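Multicopper oxidase (Pseudomonas thermotolerans, PDB 6VOW) probably couples the one-electron oxidation of laccase-type substrates, such as lignin-related phenols, to the four-electron reduction of dioxygen to water at bound copper centres. Local coordinates at residues A[58-63]-A[87-92]; A[140-145]-A[440-445]; A[145-150]-A[180-185]; A[173-178]-A[227-232]. One frame throughout, in Å; residues are numbered along the deposited sequence.

Interaction 1: residues A[58-63]-A[87-92]; sequences PAWGYG and LDEPTT
Trp60 and Leu87 meet on the N-terminal cupredoxin-like domain, where the edge strand 57-62 faces the loop that follows strand 78-85. Leu87 lays its CD2 methyl over one face of the indole, 3.9 Å from the centroid of the five-membered ring, a CH-pi contact. Its CD1 reaches the six-membered part, 3.9 Å from CE3 of Trp60. The broad ring of tryptophan can take both methyls of a branched leucine. Acidic groups lie toward the far end of the indole. The Glu89 carboxylate stands at the ring edge, its plane turned 84° against the indole, with OE2 3.6 Å from CZ3 of Trp60, where ring hydrogens carry slight positive charge. Asp88 approaches CZ2 more obliquely. Further out, Arg147 makes a cation-pi contact with the same indole, while the Asn85 side chain fixes the loop by bonding to Leu87 N and Glu89 O. Thr92 OG1 is engaged by Gly106 O and His138 N. At the inner end of the contact a water joins the two segments. It is hydrogen-bonded to Tyr62 OH and to Thr91 OG1, and it donates to Thr92 O at 2.6 Å.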
loop_
_atom_site.group_PDB
_atom_site.type_symbol
_atom_site.label_atom_id
_atom_site.label_comp_id
_atom_site.label_asym_id
_atom_site.label_seq_id
_atom_site.Cartn_x
_atom_site.Cartn_y
_atom_site.Cartn_z
ATOM N N PRO A 58 4.785 -6.774 -21.952
ATOM C CA PRO A 58 4.621 -5.425 -22.447
ATOM C C PRO A 58 4.111 -4.528 -21.324
ATOM O O PRO A 58 3.011 -4.133 -21.383
ATOM C CB PRO A 58 3.612 -5.610 -23.591
ATOM C CG PRO A 58 2.723 -6.725 -23.107
ATOM C CD PRO A 58 3.681 -7.657 -22.402
ATOM N N ALA A 59 4.927 -4.276 -20.310
ATOM C CA ALA A 59 4.446 -3.610 -19.085
ATOM C C ALA A 59 4.339 -2.109 -19.250
ATOM O O ALA A 59 4.811 -1.556 -20.254
ATOM C CB ALA A 59 5.369 -3.949 -17.884
ATOM N N TRP A 60 3.732 -1.457 -18.262
ATOM C CA TRP A 60 3.521 0.013 -18.178
ATOM C C TRP A 60 4.128 0.429 -16.860
ATOM O O TRP A 60 3.881 -0.210 -15.815
ATOM C CB TRP A 60 2.003 0.363 -18.100
ATOM C CG TRP A 60 1.327 0.175 -19.346
ATOM C CD1 TRP A 60 1.857 -0.272 -20.490
ATOM C CD2 TRP A 60 -0.043 0.454 -19.630
ATOM N NE1 TRP A 60 0.908 -0.306 -21.463
ATOM C CE2 TRP A 60 -0.259 0.160 -20.937
ATOM C CE3 TRP A 60 -1.091 0.955 -18.886
ATOM C CZ2 TRP A 60 -1.484 0.345 -21.560
ATOM C CZ3 TRP A 60 -2.353 1.110 -19.531
ATOM C CH2 TRP A 60 -2.523 0.803 -20.811
ATOM N N GLY A 61 4.942 1.475 -16.905
ATOM C CA GLY A 61 5.790 1.827 -15.729
ATOM C C GLY A 61 5.958 3.312 -15.522
ATOM O O GLY A 61 5.839 4.069 -16.486
ATOM N N TYR A 62 6.199 3.683 -14.253
ATOM C CA TYR A 62 6.647 4.989 -13.897
ATOM C C TYR A 62 8.177 5.037 -13.892
ATOM O O TYR A 62 8.831 4.301 -13.151
ATOM C CB TYR A 62 6.180 5.363 -12.520
ATOM C CG TYR A 62 4.724 5.350 -12.292
ATOM C CD1 TYR A 62 3.902 6.329 -12.827
ATOM C CD2 TYR A 62 4.149 4.351 -11.509
ATOM C CE1 TYR A 62 2.561 6.330 -12.562
ATOM C CE2 TYR A 62 2.776 4.357 -11.226
ATOM C CZ TYR A 62 2.037 5.349 -11.767
ATOM O OH TYR A 62 0.750 5.369 -11.568
ATOM N N GLY A 63 8.716 5.910 -14.743
ATOM C CA GLY A 63 10.120 6.294 -14.722
ATOM C C GLY A 63 10.934 5.218 -15.293
ATOM O O GLY A 63 12.018 5.009 -14.878
ATOM N N LEU A 87 1.139 7.243 -21.559
ATOM C CA LEU A 87 0.400 6.053 -21.903
ATOM C C LEU A 87 -0.567 6.432 -22.974
ATOM O O LEU A 87 -0.675 7.581 -23.417
ATOM C CB LEU A 87 -0.331 5.450 -20.678
ATOM C CG LEU A 87 0.574 5.043 -19.573
ATOM C CD1 LEU A 87 -0.245 4.761 -18.352
ATOM C CD2 LEU A 87 1.448 3.842 -19.929
ATOM N N ASP A 88 -1.278 5.425 -23.408
ATOM C CA ASP A 88 -2.202 5.609 -24.481
ATOM C C ASP A 88 -3.598 5.736 -23.964
ATOM O O ASP A 88 -4.468 5.742 -24.749
ATOM C CB ASP A 88 -2.014 4.592 -25.596
ATOM C CG ASP A 88 -2.312 3.145 -25.188
ATOM O OD1 ASP A 88 -3.080 2.858 -24.189
ATOM O OD2 ASP A 88 -1.746 2.275 -25.924
ATOM N N GLU A 89 -3.758 5.902 -22.647
ATOM C CA GLU A 89 -5.042 6.156 -22.040
ATOM C C GLU A 89 -4.952 6.978 -20.729
ATOM O O GLU A 89 -3.911 7.095 -20.166
ATOM C CB GLU A 89 -5.739 4.838 -21.724
ATOM C CG GLU A 89 -5.117 4.079 -20.574
ATOM C CD GLU A 89 -5.677 2.671 -20.465
ATOM O OE1 GLU A 89 -5.999 2.058 -21.474
ATOM O OE2 GLU A 89 -5.815 2.168 -19.398
ATOM N N PRO A 90 -6.103 7.484 -20.265
ATOM C CA PRO A 90 -6.062 8.343 -19.101
ATOM C C PRO A 90 -5.547 7.656 -17.829
ATOM O O PRO A 90 -5.662 6.468 -17.681
ATOM C CB PRO A 90 -7.530 8.768 -18.936
ATOM C CG PRO A 90 -8.198 8.514 -20.255
ATOM C CD PRO A 90 -7.477 7.401 -20.867
ATOM N N THR A 91 -4.960 8.408 -16.918
ATOM C CA THR A 91 -4.492 7.837 -15.657
ATOM C C THR A 91 -4.461 8.977 -14.648
ATOM O O THR A 91 -4.643 10.128 -14.993
ATOM C CB THR A 91 -3.172 7.038 -15.884
ATOM O OG1 THR A 91 -2.762 6.307 -14.724
ATOM C CG2 THR A 91 -2.100 7.918 -16.372
ATOM N N THR A 92 -4.365 8.631 -13.397
ATOM C CA THR A 92 -4.107 9.582 -12.365
ATOM C C THR A 92 -2.995 8.899 -11.525
ATOM O O THR A 92 -2.551 7.778 -11.842
ATOM C CB THR A 92 -5.300 9.759 -11.432
ATOM O OG1 THR A 92 -5.551 8.504 -10.774
ATOM C CG2 THR A 92 -6.569 10.331 -12.155
HETATM O O HOH W 1 -0.593 7.020 -13.450
#

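Interaction 2: residues A[140-145]-A[440-445]. With CU (copper (II) ion), chain D; C2O (Cu-O-Cu linkage), chain B.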
loop_
_atom_site.group_PDB
_atom_site.type_symbol
_atom_site.label_atom_id
_atom_site.label_comp_id
_atom_site.label_asym_id
_atom_site.label_seq_id
_atom_site.Cartn_x
_atom_site.Cartn_y
_atom_site.Cartn_z
ATOM N N SER A 140 -8.755 2.729 -14.345
ATOM C CA SER A 140 -8.410 1.477 -15.054
ATOM C C SER A 140 -7.465 0.644 -14.195
ATOM O O SER A 140 -6.450 0.169 -14.647
ATOM C CB SER A 140 -7.731 1.783 -16.425
ATOM O OG SER A 140 -8.474 2.703 -17.215
ATOM N N SER A 141 -7.837 0.470 -12.951
ATOM C CA SER A 141 -6.914 0.161 -11.918
ATOM C C SER A 141 -6.334 -1.215 -12.081
ATOM O O SER A 141 -5.123 -1.357 -12.148
ATOM C CB SER A 141 -7.567 0.371 -10.539
ATOM O OG SER A 141 -8.110 1.704 -10.361
ATOM N N ALA A 142 -7.171 -2.230 -12.253
ATOM C CA ALA A 142 -6.729 -3.646 -12.390
ATOM C C ALA A 142 -5.719 -3.791 -13.493
ATOM O O ALA A 142 -4.615 -4.383 -13.336
ATOM C CB ALA A 142 -7.950 -4.539 -12.662
ATOM N N SER A 143 -6.105 -3.219 -14.622
ATOM C CA SER A 143 -5.246 -3.203 -15.788
ATOM C C SER A 143 -3.926 -2.374 -15.593
ATOM O O SER A 143 -2.787 -2.836 -15.878
ATOM C CB SER A 143 -6.078 -2.665 -16.978
ATOM O OG SER A 143 -5.232 -2.661 -18.103
ATOM N N GLN A 144 -4.081 -1.155 -15.153
ATOM C CA GLN A 144 -2.914 -0.221 -15.058
ATOM C C GLN A 144 -1.984 -0.614 -13.906
ATOM O O GLN A 144 -0.790 -0.663 -14.091
ATOM C CB GLN A 144 -3.368 1.218 -14.981
ATOM C CG GLN A 144 -4.033 1.795 -16.233
ATOM C CD GLN A 144 -4.269 3.311 -16.230
ATOM O OE1 GLN A 144 -4.766 3.843 -17.202
ATOM N NE2 GLN A 144 -3.943 3.989 -15.180
ATOM N N LEU A 145 -2.522 -0.937 -12.744
ATOM C CA LEU A 145 -1.702 -1.510 -11.669
ATOM C C LEU A 145 -1.158 -2.841 -12.085
ATOM O O LEU A 145 0.011 -3.104 -11.880
ATOM C CB LEU A 145 -2.466 -1.712 -10.355
ATOM C CG LEU A 145 -2.691 -0.470 -9.469
ATOM C CD1 LEU A 145 -3.909 0.300 -9.880
ATOM C CD2 LEU A 145 -2.906 -0.826 -8.019
ATOM N N HIS A 440 -8.746 -3.266 -1.252
ATOM C CA HIS A 440 -7.570 -2.997 -2.123
ATOM C C HIS A 440 -7.092 -4.213 -2.990
ATOM O O HIS A 440 -5.965 -4.232 -3.573
ATOM C CB HIS A 440 -6.474 -2.349 -1.288
ATOM C CG HIS A 440 -5.716 -1.295 -2.058
ATOM N ND1 HIS A 440 -4.868 -1.623 -3.095
ATOM C CD2 HIS A 440 -5.762 0.064 -2.014
ATOM C CE1 HIS A 440 -4.411 -0.507 -3.641
ATOM N NE2 HIS A 440 -4.917 0.528 -2.986
ATOM N N VAL A 441 -7.971 -5.226 -3.078
ATOM C CA VAL A 441 -7.817 -6.329 -4.028
ATOM C C VAL A 441 -8.525 -5.678 -5.164
ATOM O O VAL A 441 -9.744 -5.334 -5.052
ATOM C CB VAL A 441 -8.508 -7.630 -3.573
ATOM C CG1 VAL A 441 -8.592 -8.620 -4.712
ATOM C CG2 VAL A 441 -7.703 -8.296 -2.438
ATOM N N ILE A 442 -7.742 -5.393 -6.206
ATOM C CA ILE A 442 -8.183 -4.440 -7.235
ATOM C C ILE A 442 -9.417 -4.935 -7.981
ATOM O O ILE A 442 -10.310 -4.168 -8.284
ATOM C CB ILE A 442 -7.060 -4.080 -8.242
ATOM C CG1 ILE A 442 -5.774 -3.570 -7.541
ATOM C CG2 ILE A 442 -7.594 -3.081 -9.267
ATOM C CD1 ILE A 442 -5.974 -2.290 -6.702
ATOM N N ASP A 443 -9.464 -6.215 -8.248
ATOM C CA ASP A 443 -10.709 -6.936 -8.648
ATOM C C ASP A 443 -11.943 -6.727 -7.838
ATOM O O ASP A 443 -12.997 -6.545 -8.391
ATOM C CB ASP A 443 -10.442 -8.428 -8.545
ATOM C CG ASP A 443 -10.010 -8.983 -9.794
ATOM O OD1 ASP A 443 -9.597 -8.221 -10.680
ATOM O OD2 ASP A 443 -10.121 -10.200 -9.916
ATOM N N HIS A 444 -11.850 -6.803 -6.535
ATOM C CA HIS A 444 -13.028 -6.581 -5.722
ATOM C C HIS A 444 -13.451 -5.160 -5.765
ATOM O O HIS A 444 -14.649 -4.928 -5.715
ATOM C CB HIS A 444 -12.794 -6.916 -4.276
ATOM C CG HIS A 444 -12.585 -8.356 -4.046
ATOM N ND1 HIS A 444 -12.283 -8.843 -2.809
ATOM C CD2 HIS A 444 -12.593 -9.418 -4.891
ATOM C CE1 HIS A 444 -12.158 -10.156 -2.877
ATOM N NE2 HIS A 444 -12.325 -10.528 -4.132
ATOM N N MET A 445 -12.481 -4.224 -5.812
ATOM C CA MET A 445 -12.782 -2.811 -5.852
ATOM C C MET A 445 -13.491 -2.559 -7.161
ATOM O O MET A 445 -14.497 -1.870 -7.182
ATOM C CB MET A 445 -11.506 -1.964 -5.801
ATOM C CG MET A 445 -11.678 -0.472 -6.125
ATOM S SD MET A 445 -10.046 0.303 -6.316
ATOM C CE MET A 445 -9.864 -0.102 -8.033
HETATM CU CU CU D . -11.778 -7.704 -1.157
HETATM CU CU2 C2O B . -3.819 2.268 -2.905
HETATM CU CU3 C2O B . -8.101 3.829 -3.517
HETATM O O1 C2O B . -6.014 2.955 -3.092
#
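Ala142 and Ile442, with CA atoms 5.4 Å apart, bring together the first turns of two short helices, 141-146 and 442-446, from the first and last cupredoxin-like domains. Ile442 supplies most of the filling. Its CG2, anti to the backbone N, packs on the Ala142 backbone and lies 3.7 Å from Ala142 CB, where alanine adds no more than one methyl between the helices. The other branch of Ile442 runs toward Leu145, whose side chain it crosses at about a right angle, CD1 3.6 Å from Leu145 CD2. Met445 turns its terminal methyl back through a bend at chi3 (86°), setting CE 3.4 Å from Ser141 OG and tightly against Ser141 CB. An alanine in place of Ile442 would probably leave Leu145 CD2 and Ala142 CB without their partners and open a gap between the helices. Beside this joint stand two copper ligands. His440 NE2 binds one copper of the oxygen-bridged pair at 2.1 Å, together with His96 and His136, and His444 ND1 binds the type 1 copper at 2.1 Å, with His388 and Cys439. Contact between the helices is thus made by fit of carbon groups. Cys439 of the type 1 site lies between His438 and His440, both ligands of the cluster, and as in other multicopper oxidases this His-Cys-His run is the probable electron path.

Interaction 3: residues A[145-150]-A[180-185]; sequences LGRGLV and GAFTPF
Arg147 and Phe182 cross obliquely, the aliphatic part of the arginine lying on the face of the phenyl ring. Arg147 CG makes a CH-pi contact 4.0 Å from the centroid of the Phe182 ring, 28° off its normal, and Arg147 CD follows at 3.7 Å from Phe182 CE2. The chain bends at chi3, which sets NE; the guanidinium plane stands 86° from the Phe182 ring plane, so the two flat groups are nearly perpendicular and do not stack. Phe185, from the same loop as Phe182, packs against the helix end at Gly146. Its CE1 sits 3.5 Å from both CA and C of Gly146, and its CZ lies 3.9 Å from Arg147 CG, so the two phenylalanines share that methylene. Phe185 CE2 lies over one face of the Arg147 guanidinium. The absence of a side chain at Gly146 is essential here, because a CB would fall 2.3 Å from Phe185 CD1. Gly148 then ends helix 141-146 in a Schellman motif, its phi of 130° being easy for glycine alone. The contact joins this helix end of the first domain to the loop after strand 165-174, and Phe182 also packs on Thr57 and Pro58. An alanine at Phe182 would take the ring from under the CG and CD methylenes of Arg147, leaving CG with Phe185 alone of the two rings, and is likely to let the arginine stem shift. The charged end is managed separately, since Arg147 NH1 bonds to Ser143 OG. A long arginine suits this place because its apolar stem and its cation can be served by different partners, and the nearby cation would probably polarise the CH groups resting on the ring.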
loop_
_atom_site.group_PDB
_atom_site.type_symbol
_atom_site.label_atom_id
_atom_site.label_comp_id
_atom_site.label_asym_id
_atom_site.label_seq_id
_atom_site.Cartn_x
_atom_site.Cartn_y
_atom_site.Cartn_z
ATOM N N LEU A 145 -2.522 -0.937 -12.744
ATOM C CA LEU A 145 -1.702 -1.510 -11.669
ATOM C C LEU A 145 -1.158 -2.841 -12.085
ATOM O O LEU A 145 0.011 -3.104 -11.880
ATOM C CB LEU A 145 -2.466 -1.712 -10.355
ATOM C CG LEU A 145 -2.691 -0.470 -9.469
ATOM C CD1 LEU A 145 -3.909 0.300 -9.880
ATOM C CD2 LEU A 145 -2.906 -0.826 -8.019
ATOM N N GLY A 146 -2.016 -3.665 -12.682
ATOM C CA GLY A 146 -1.604 -4.957 -13.154
ATOM C C GLY A 146 -0.436 -4.917 -14.085
ATOM O O GLY A 146 0.435 -5.801 -14.048
ATOM N N ARG A 147 -0.416 -3.922 -14.966
ATOM C CA ARG A 147 0.682 -3.853 -15.913
ATOM C C ARG A 147 1.953 -3.239 -15.395
ATOM O O ARG A 147 2.906 -3.135 -16.133
ATOM C CB ARG A 147 0.256 -3.062 -17.149
ATOM C CG ARG A 147 -0.285 -3.951 -18.233
ATOM C CD ARG A 147 -0.034 -3.397 -19.632
ATOM N NE ARG A 147 -1.149 -3.869 -20.429
ATOM C CZ ARG A 147 -2.383 -3.404 -20.290
ATOM N NH1 ARG A 147 -2.665 -2.420 -19.418
ATOM N NH2 ARG A 147 -3.330 -3.961 -20.965
ATOM N N GLY A 148 1.987 -2.787 -14.164
ATOM C CA GLY A 148 3.231 -2.267 -13.668
ATOM C C GLY A 148 3.136 -0.924 -13.022
ATOM O O GLY A 148 4.113 -0.515 -12.490
ATOM N N LEU A 149 2.003 -0.241 -13.081
ATOM C CA LEU A 149 1.928 1.138 -12.583
ATOM C C LEU A 149 1.722 1.144 -11.121
ATOM O O LEU A 149 0.627 1.408 -10.670
ATOM C CB LEU A 149 0.855 1.982 -13.312
ATOM C CG LEU A 149 1.265 2.217 -14.763
ATOM C CD1 LEU A 149 0.018 2.504 -15.573
ATOM C CD2 LEU A 149 2.351 3.251 -15.033
ATOM N N VAL A 150 2.843 0.914 -10.401
ATOM C CA VAL A 150 2.919 0.947 -8.976
ATOM C C VAL A 150 4.317 1.331 -8.559
ATOM O O VAL A 150 5.320 0.910 -9.212
ATOM C CB VAL A 150 2.603 -0.376 -8.308
ATOM C CG1 VAL A 150 1.217 -0.821 -8.563
ATOM C CG2 VAL A 150 3.572 -1.431 -8.643
ATOM N N GLY A 180 5.760 -14.743 -20.776
ATOM C CA GLY A 180 5.719 -13.364 -20.497
ATOM C C GLY A 180 4.467 -12.602 -20.792
ATOM O O GLY A 180 4.433 -11.402 -20.460
ATOM N N ALA A 181 3.427 -13.244 -21.361
ATOM C CA ALA A 181 2.234 -12.505 -21.756
ATOM C C ALA A 181 1.357 -12.304 -20.572
ATOM O O ALA A 181 1.209 -13.195 -19.726
ATOM C CB ALA A 181 1.451 -13.247 -22.800
ATOM N N PHE A 182 0.703 -11.156 -20.543
ATOM C CA PHE A 182 -0.275 -10.894 -19.526
ATOM C C PHE A 182 -1.523 -11.785 -19.684
ATOM O O PHE A 182 -2.013 -12.058 -20.814
ATOM C CB PHE A 182 -0.716 -9.429 -19.526
ATOM C CG PHE A 182 0.358 -8.448 -19.082
ATOM C CD1 PHE A 182 0.887 -8.505 -17.804
ATOM C CD2 PHE A 182 0.808 -7.466 -19.933
ATOM C CE1 PHE A 182 1.879 -7.613 -17.374
ATOM C CE2 PHE A 182 1.776 -6.565 -19.512
ATOM C CZ PHE A 182 2.310 -6.640 -18.222
ATOM N N THR A 183 -2.014 -12.203 -18.517
ATOM C CA THR A 183 -3.166 -13.023 -18.360
ATOM C C THR A 183 -4.153 -11.994 -17.907
ATOM O O THR A 183 -3.795 -10.866 -17.626
ATOM C CB THR A 183 -2.958 -14.219 -17.334
ATOM O OG1 THR A 183 -2.647 -13.768 -15.988
ATOM C CG2 THR A 183 -1.826 -15.132 -17.820
ATOM N N PRO A 184 -5.417 -12.356 -17.853
ATOM C CA PRO A 184 -6.329 -11.320 -17.592
ATOM C C PRO A 184 -6.149 -10.787 -16.169
ATOM O O PRO A 184 -5.853 -11.537 -15.258
ATOM C CB PRO A 184 -7.675 -12.029 -17.749
ATOM C CG PRO A 184 -7.408 -13.196 -18.599
ATOM C CD PRO A 184 -6.094 -13.642 -18.089
ATOM N N PHE A 185 -6.309 -9.495 -15.992
ATOM C CA PHE A 185 -6.332 -8.870 -14.628
ATOM C C PHE A 185 -7.624 -8.964 -13.834
ATOM O O PHE A 185 -7.650 -8.596 -12.640
ATOM C CB PHE A 185 -5.995 -7.411 -14.744
ATOM C CG PHE A 185 -4.700 -7.192 -15.441
ATOM C CD1 PHE A 185 -3.522 -7.604 -14.834
ATOM C CD2 PHE A 185 -4.681 -6.698 -16.717
ATOM C CE1 PHE A 185 -2.329 -7.488 -15.482
ATOM C CE2 PHE A 185 -3.493 -6.511 -17.365
ATOM C CZ PHE A 185 -2.318 -6.921 -16.740
#

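Interaction 4: residues A[173-178]-A[227-232]; sequences TWHVDE and DNTVTY
An Asx turn headed by Asp227 receives Thr173, the last but one residue of strand 165-174, in the second cupredoxin-like domain. The turn starts the loop between strands 218-225 and 232-235, which belong to different sheets. Asp227 has its CG anti to the backbone N (chi1 -160°), and its two carboxylate oxygens divide the work. OD2 stays within the loop, accepting from Thr229 N and Val230 N, each at 2.7 Å; the two donors arrive from opposite faces of the carboxylate plane, and the bond from Val230 is nearly straight at 172°. OD1 crosses to the strand and accepts from Thr173 N, modelled very short at 2.5 Å, so that exact length is doubtful. Two backbone N-H groups thus grip OD2 and fix the rotation of the carboxylate. Aspartate suits the place because its short chain can reach both its own loop and the neighbouring strand. Thr173 uses its branches separately: OG1 shares a 2.7 Å hydrogen bond with Tyr232 OH and another with Thr201 OG1, while CG2 meets Val230 CG2 at 3.6 Å. His175 brings the edge of its imidazole to Asn228, CE1 4.2 Å from CB. Both have their polar ends occupied by outside partners, His175 NE2 by Thr196 O and Asn228 ND2 by Ala142 O, the latter reaching the first domain. Val230 finally braces the tyrosine, its CG1 lying 3.4 Å above the plane of the Tyr232 ring, offset toward the rim.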
loop_
_atom_site.group_PDB
_atom_site.type_symbol
_atom_site.label_atom_id
_atom_site.label_comp_id
_atom_site.label_asym_id
_atom_site.label_seq_id
_atom_site.Cartn_x
_atom_site.Cartn_y
_atom_site.Cartn_z
ATOM N N THR A 173 3.169 -9.627 -7.669
ATOM C CA THR A 173 2.864 -10.954 -8.229
ATOM C C THR A 173 2.161 -10.703 -9.565
ATOM O O THR A 173 0.974 -10.352 -9.616
ATOM C CB THR A 173 2.042 -11.766 -7.203
ATOM O OG1 THR A 173 2.943 -12.062 -6.167
ATOM C CG2 THR A 173 1.436 -13.122 -7.770
ATOM N N TRP A 174 2.967 -10.832 -10.617
ATOM C CA TRP A 174 2.605 -10.447 -11.935
ATOM C C TRP A 174 1.767 -11.496 -12.598
ATOM O O TRP A 174 2.170 -12.664 -12.672
ATOM C CB TRP A 174 3.852 -10.312 -12.767
ATOM C CG TRP A 174 4.704 -9.143 -12.437
ATOM C CD1 TRP A 174 5.766 -9.100 -11.555
ATOM C CD2 TRP A 174 4.629 -7.865 -13.034
ATOM N NE1 TRP A 174 6.314 -7.869 -11.563
ATOM C CE2 TRP A 174 5.639 -7.084 -12.468
ATOM C CE3 TRP A 174 3.773 -7.282 -13.986
ATOM C CZ2 TRP A 174 5.855 -5.768 -12.842
ATOM C CZ3 TRP A 174 3.978 -5.963 -14.327
ATOM C CH2 TRP A 174 5.009 -5.209 -13.755
ATOM N N HIS A 175 0.676 -11.033 -13.190
ATOM C CA HIS A 175 -0.203 -11.834 -14.008
ATOM C C HIS A 175 0.420 -11.977 -15.372
ATOM O O HIS A 175 -0.034 -11.408 -16.312
ATOM C CB HIS A 175 -1.528 -11.125 -14.229
ATOM C CG HIS A 175 -2.246 -10.742 -12.995
ATOM N ND1 HIS A 175 -1.806 -9.768 -12.132
ATOM C CD2 HIS A 175 -3.428 -11.154 -12.509
ATOM C CE1 HIS A 175 -2.650 -9.658 -11.122
ATOM N NE2 HIS A 175 -3.632 -10.495 -11.319
ATOM N N VAL A 176 1.463 -12.773 -15.481
ATOM C CA VAL A 176 2.015 -13.109 -16.767
ATOM C C VAL A 176 2.115 -14.622 -16.811
ATOM O O VAL A 176 2.335 -15.251 -15.778
ATOM C CB VAL A 176 3.369 -12.399 -17.013
ATOM C CG1 VAL A 176 3.206 -10.920 -16.805
ATOM C CG2 VAL A 176 4.472 -12.924 -16.145
ATOM N N ASP A 177 1.900 -15.219 -17.990
ATOM C CA ASP A 177 1.996 -16.685 -18.121
ATOM C C ASP A 177 3.460 -17.081 -18.181
ATOM O O ASP A 177 4.318 -16.293 -17.923
ATOM C CB ASP A 177 1.168 -17.225 -19.309
ATOM C CG ASP A 177 1.665 -16.715 -20.686
ATOM O OD1 ASP A 177 2.707 -16.037 -20.732
ATOM O OD2 ASP A 177 1.045 -17.017 -21.739
ATOM N N GLU A 178 3.739 -18.317 -18.532
ATOM C CA GLU A 178 5.081 -18.777 -18.757
ATOM C C GLU A 178 5.865 -18.181 -19.952
ATOM O O GLU A 178 7.086 -18.435 -20.031
ATOM C CB GLU A 178 5.098 -20.336 -18.799
ATOM C CG GLU A 178 5.123 -21.015 -17.412
ATOM C CD GLU A 178 3.783 -21.515 -16.907
ATOM O OE1 GLU A 178 2.718 -20.968 -17.308
ATOM O OE2 GLU A 178 3.819 -22.468 -16.079
ATOM N N ASP A 227 1.169 -5.371 -4.965
ATOM C CA ASP A 227 0.369 -6.255 -5.739
ATOM C C ASP A 227 -1.088 -5.880 -5.787
ATOM O O ASP A 227 -1.581 -5.313 -4.911
ATOM C CB ASP A 227 0.494 -7.664 -5.256
ATOM C CG ASP A 227 0.062 -8.657 -6.356
ATOM O OD1 ASP A 227 0.840 -8.793 -7.364
ATOM O OD2 ASP A 227 -1.111 -9.194 -6.233
ATOM N N ASN A 228 -1.762 -6.240 -6.862
ATOM C CA ASN A 228 -3.243 -6.083 -7.059
ATOM C C ASN A 228 -4.038 -6.950 -6.141
ATOM O O ASN A 228 -5.167 -6.594 -5.851
ATOM C CB ASN A 228 -3.689 -6.582 -8.468
ATOM C CG ASN A 228 -3.292 -5.666 -9.604
ATOM O OD1 ASN A 228 -2.209 -5.110 -9.596
ATOM N ND2 ASN A 228 -4.167 -5.541 -10.626
ATOM N N THR A 229 -3.547 -8.142 -5.780
ATOM C CA THR A 229 -4.413 -9.164 -5.043
ATOM C C THR A 229 -3.746 -10.024 -3.961
ATOM O O THR A 229 -4.433 -10.481 -3.027
ATOM C CB THR A 229 -5.149 -10.129 -6.044
ATOM O OG1 THR A 229 -4.409 -11.332 -6.225
ATOM C CG2 THR A 229 -5.280 -9.508 -7.319
ATOM N N VAL A 230 -2.448 -10.264 -4.084
ATOM C CA VAL A 230 -1.780 -11.167 -3.170
ATOM C C VAL A 230 -1.606 -10.663 -1.708
ATOM O O VAL A 230 -1.365 -9.548 -1.467
ATOM C CB VAL A 230 -0.474 -11.687 -3.771
ATOM C CG1 VAL A 230 0.265 -12.566 -2.802
ATOM C CG2 VAL A 230 -0.778 -12.474 -5.031
ATOM N N THR A 231 -1.848 -11.515 -0.744
ATOM C CA THR A 231 -1.403 -11.306 0.614
ATOM C C THR A 231 -0.196 -12.208 0.880
ATOM O O THR A 231 -0.345 -13.384 0.902
ATOM C CB THR A 231 -2.505 -11.648 1.559
ATOM O OG1 THR A 231 -3.504 -10.629 1.459
ATOM C CG2 THR A 231 -1.995 -11.673 2.957
ATOM N N TYR A 232 0.973 -11.628 1.108
ATOM C CA TYR A 232 2.186 -12.362 1.368
ATOM C C TYR A 232 2.288 -12.646 2.861
ATOM O O TYR A 232 2.250 -11.744 3.678
ATOM C CB TYR A 232 3.349 -11.563 0.942
ATOM C CG TYR A 232 3.273 -11.191 -0.489
ATOM C CD1 TYR A 232 3.605 -12.095 -1.492
ATOM C CD2 TYR A 232 2.923 -9.885 -0.860
ATOM C CE1 TYR A 232 3.500 -11.720 -2.829
ATOM C CE2 TYR A 232 2.878 -9.507 -2.171
ATOM C CZ TYR A 232 3.151 -10.435 -3.148
ATOM O OH TYR A 232 3.056 -10.015 -4.455
HETATM O O HOH W 2 -1.089 -10.829 -8.326
#

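Overall arrangement
From the N terminus, interaction 1 is complete first, joining strand 57-62 to the loop at 87-92 across 23 intervening residues of the first domain. Interaction 2 opens at 140-145 and closes only at 440-445, tying the first domain to the last. Interactions 3 and 4 both fall within that span, and they cross: 145-150 opens, 173-178 follows, 180-185 closes the first and 227-232 the second. Interaction 3 joins the first domain to the second, whereas interaction 4 stays inside the second. Neighbours are stitched together by backbone bonds, Trp60 with Arg147, His175 with Thr183 and Asn228 with Ile442, and interactions 2 and 3 share Leu145 on helix 141-146.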